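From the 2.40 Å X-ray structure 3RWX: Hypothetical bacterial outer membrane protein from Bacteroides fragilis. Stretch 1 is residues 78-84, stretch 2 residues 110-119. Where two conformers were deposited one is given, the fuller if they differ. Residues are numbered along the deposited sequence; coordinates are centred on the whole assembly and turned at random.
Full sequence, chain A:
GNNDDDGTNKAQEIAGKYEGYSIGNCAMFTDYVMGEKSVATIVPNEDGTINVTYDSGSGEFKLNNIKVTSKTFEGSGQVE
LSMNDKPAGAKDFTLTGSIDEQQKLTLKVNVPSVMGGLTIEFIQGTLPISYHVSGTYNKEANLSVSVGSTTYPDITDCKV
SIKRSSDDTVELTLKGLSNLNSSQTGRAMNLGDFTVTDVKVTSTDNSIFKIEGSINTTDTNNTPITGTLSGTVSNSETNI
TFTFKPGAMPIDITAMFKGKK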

# COMPACT_ATOMS: atom_id res chain seq x y z
N GLN A 78 22.69 -16.40 3.32
CA GLN A 78 23.02 -15.31 2.42
C GLN A 78 21.98 -15.20 1.31
O GLN A 78 21.54 -16.21 0.79
CB GLN A 78 24.38 -15.56 1.78
CG GLN A 78 25.58 -15.28 2.66
CD GLN A 78 26.85 -15.50 1.89
OE1 GLN A 78 26.95 -16.44 1.10
NE2 GLN A 78 27.83 -14.63 2.09
N VAL A 79 21.63 -13.98 0.91
CA VAL A 79 20.67 -13.77 -0.15
C VAL A 79 21.22 -12.75 -1.14
O VAL A 79 21.87 -11.79 -0.74
CB VAL A 79 19.32 -13.19 0.41
CG1 VAL A 79 19.57 -11.91 1.21
CG2 VAL A 79 18.34 -12.91 -0.73
N GLU A 80 20.95 -12.97 -2.41
CA GLU A 80 21.15 -11.95 -3.43
C GLU A 80 19.82 -11.26 -3.71
O GLU A 80 18.98 -11.82 -4.43
CB GLU A 80 21.75 -12.56 -4.70
CG GLU A 80 23.23 -12.91 -4.54
CD GLU A 80 23.83 -13.67 -5.73
OE1 GLU A 80 23.97 -13.06 -6.83
OE2 GLU A 80 24.20 -14.86 -5.56
N LEU A 81 19.62 -10.08 -3.14
CA LEU A 81 18.39 -9.30 -3.35
C LEU A 81 18.18 -8.84 -4.79
O LEU A 81 19.12 -8.48 -5.49
CB LEU A 81 18.38 -8.07 -2.45
CG LEU A 81 18.31 -8.36 -0.94
CD1 LEU A 81 18.66 -7.10 -0.18
CD2 LEU A 81 16.96 -8.88 -0.53
N SER A 82 16.93 -8.87 -5.22
CA SER A 82 16.56 -8.37 -6.54
C SER A 82 15.31 -7.53 -6.43
O SER A 82 14.27 -7.91 -6.92
CB SER A 82 16.31 -9.53 -7.51
OG SER A 82 15.37 -10.43 -6.97
N MSE A 83 15.41 -6.41 -5.74
CA MSE A 83 14.36 -5.40 -5.83
C MSE A 83 14.41 -4.74 -7.21
O MSE A 83 13.38 -4.30 -7.72
CB MSE A 83 14.50 -4.41 -4.68
CG MSE A 83 14.04 -5.03 -3.38
SE MSE A 83 14.39 -3.97 -1.82
CE MSE A 83 16.21 -4.55 -1.58
N ASN A 84 15.62 -4.71 -7.78
CA ASN A 84 15.84 -4.45 -9.21
C ASN A 84 16.78 -5.49 -9.87
O ASN A 84 17.40 -6.33 -9.19
CB ASN A 84 16.41 -3.04 -9.42
CG ASN A 84 17.66 -2.76 -8.57
OD1 ASN A 84 18.65 -3.50 -8.62
ND2 ASN A 84 17.61 -1.67 -7.81
N ASN A 110 15.13 -10.97 8.27
CA ASN A 110 15.83 -9.73 8.58
C ASN A 110 17.13 -9.68 7.79
O ASN A 110 17.92 -10.65 7.77
CB ASN A 110 16.14 -9.64 10.08
CG ASN A 110 16.71 -8.29 10.49
OD1 ASN A 110 16.47 -7.26 9.85
ND2 ASN A 110 17.44 -8.28 11.59
N VAL A 111 17.35 -8.56 7.09
CA VAL A 111 18.62 -8.29 6.44
C VAL A 111 19.11 -7.00 7.07
O VAL A 111 18.83 -5.93 6.56
CB VAL A 111 18.52 -8.11 4.89
CG1 VAL A 111 19.91 -8.02 4.30
CG2 VAL A 111 17.74 -9.25 4.23
N PRO A 112 19.82 -7.10 8.20
CA PRO A 112 20.14 -5.91 9.00
C PRO A 112 21.16 -4.94 8.37
O PRO A 112 21.15 -3.78 8.72
CB PRO A 112 20.73 -6.51 10.28
CG PRO A 112 21.31 -7.76 9.86
CD PRO A 112 20.39 -8.31 8.80
N SER A 113 21.98 -5.42 7.44
CA SER A 113 23.02 -4.58 6.84
C SER A 113 22.54 -3.66 5.71
O SER A 113 23.32 -2.87 5.19
CB SER A 113 24.15 -5.45 6.30
OG SER A 113 23.66 -6.21 5.22
N VAL A 114 21.28 -3.74 5.31
CA VAL A 114 20.82 -2.89 4.23
C VAL A 114 19.74 -1.96 4.72
O VAL A 114 18.90 -2.33 5.53
CB VAL A 114 20.36 -3.73 2.98
CG1 VAL A 114 21.49 -4.69 2.53
CG2 VAL A 114 19.10 -4.47 3.26
N MSE A 115 19.83 -0.72 4.25
CA MSE A 115 18.80 0.29 4.41
C MSE A 115 18.25 0.45 5.81
O MSE A 115 17.05 0.58 6.00
CB MSE A 115 17.67 -0.02 3.45
CG MSE A 115 18.12 0.12 2.02
SE MSE A 115 16.67 -0.21 0.84
CE MSE A 115 16.58 -2.12 0.89
N GLY A 116 19.14 0.47 6.79
CA GLY A 116 18.75 0.68 8.17
C GLY A 116 18.16 -0.55 8.81
O GLY A 116 17.73 -0.49 9.95
N GLY A 117 18.14 -1.68 8.12
CA GLY A 117 17.44 -2.85 8.62
C GLY A 117 16.20 -3.17 7.81
O GLY A 117 15.14 -2.59 8.02
N LEU A 118 16.33 -4.12 6.89
CA LEU A 118 15.23 -4.53 6.04
C LEU A 118 14.58 -5.78 6.62
O LEU A 118 15.25 -6.78 6.87
CB LEU A 118 15.76 -4.80 4.64
CG LEU A 118 14.75 -5.31 3.62
CD1 LEU A 118 13.66 -4.24 3.38
CD2 LEU A 118 15.48 -5.65 2.36
N THR A 119 13.28 -5.73 6.86
CA THR A 119 12.57 -6.94 7.18
C THR A 119 11.59 -7.27 6.05
O THR A 119 11.02 -6.39 5.42
CB THR A 119 11.83 -6.88 8.56
OG1 THR A 119 10.63 -6.11 8.43
CG2 THR A 119 12.70 -6.26 9.62

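The contact between residues 78-84 and 110-119 is a small, wholly apolar packing of side chains, in which a segment without regular strand structure lays alternate residues against a hairpin and no hydrogen bond crosses between the two. It illustrates a general principle: where a chain is extended, successive side chains point to roughly opposite sides, so a hydrophobic face needs an apolar residue only at every second position. The backbone from Gln-78 to Leu-81 is close to this, and although it bends at Ser-82 and Met-83, Met-83 still directs its CA-to-CB bond toward the hairpin, as Val-79 and Leu-81 do, while Gln-78, Glu-80, Ser-82 and Asn-84, all polar, are out of its reach.

The hairpin supplies its own backbone order. Val-111 N donates to Leu-118 O at 2.8 Å, and Leu-118 N returns the bond to Val-111 O at 3.1 Å, pairing the two strand ends. Between them a type I turn from Val-111 to Val-114 leads into a type I' turn from Val-114 to Gly-117, the latter closed by Gly-117 N to Val-114 O at 2.8 Å. The backbone angles of Gly-117 call for glycine, since a CB there would be jammed against the preceding carbonyl oxygen.

Across the gap the backbones stay well apart; even the nearest CA atoms, those of Val-79 and Val-111, are 8.8 Å from each other, leaving side chains to fill the space. Val-79 CG1 meets Val-111 CG2 at 4.4 Å. Leu-81 reaches two residues through one methyl: its CD1 lies 4.4 Å from Val-114 CG2 and 4.3 Å from Leu-118 CD2. Leu-118 CD2 is shared in turn, lying 4.2 Å from Met-83 CE. The closest approach joins two selenomethionines, Met-83 CE to Met-115 CE at 3.5 Å, a tight methyl-to-methyl contact. With 208 Å² buried in all, the interface is modest, and its fit rests on van der Waals contact.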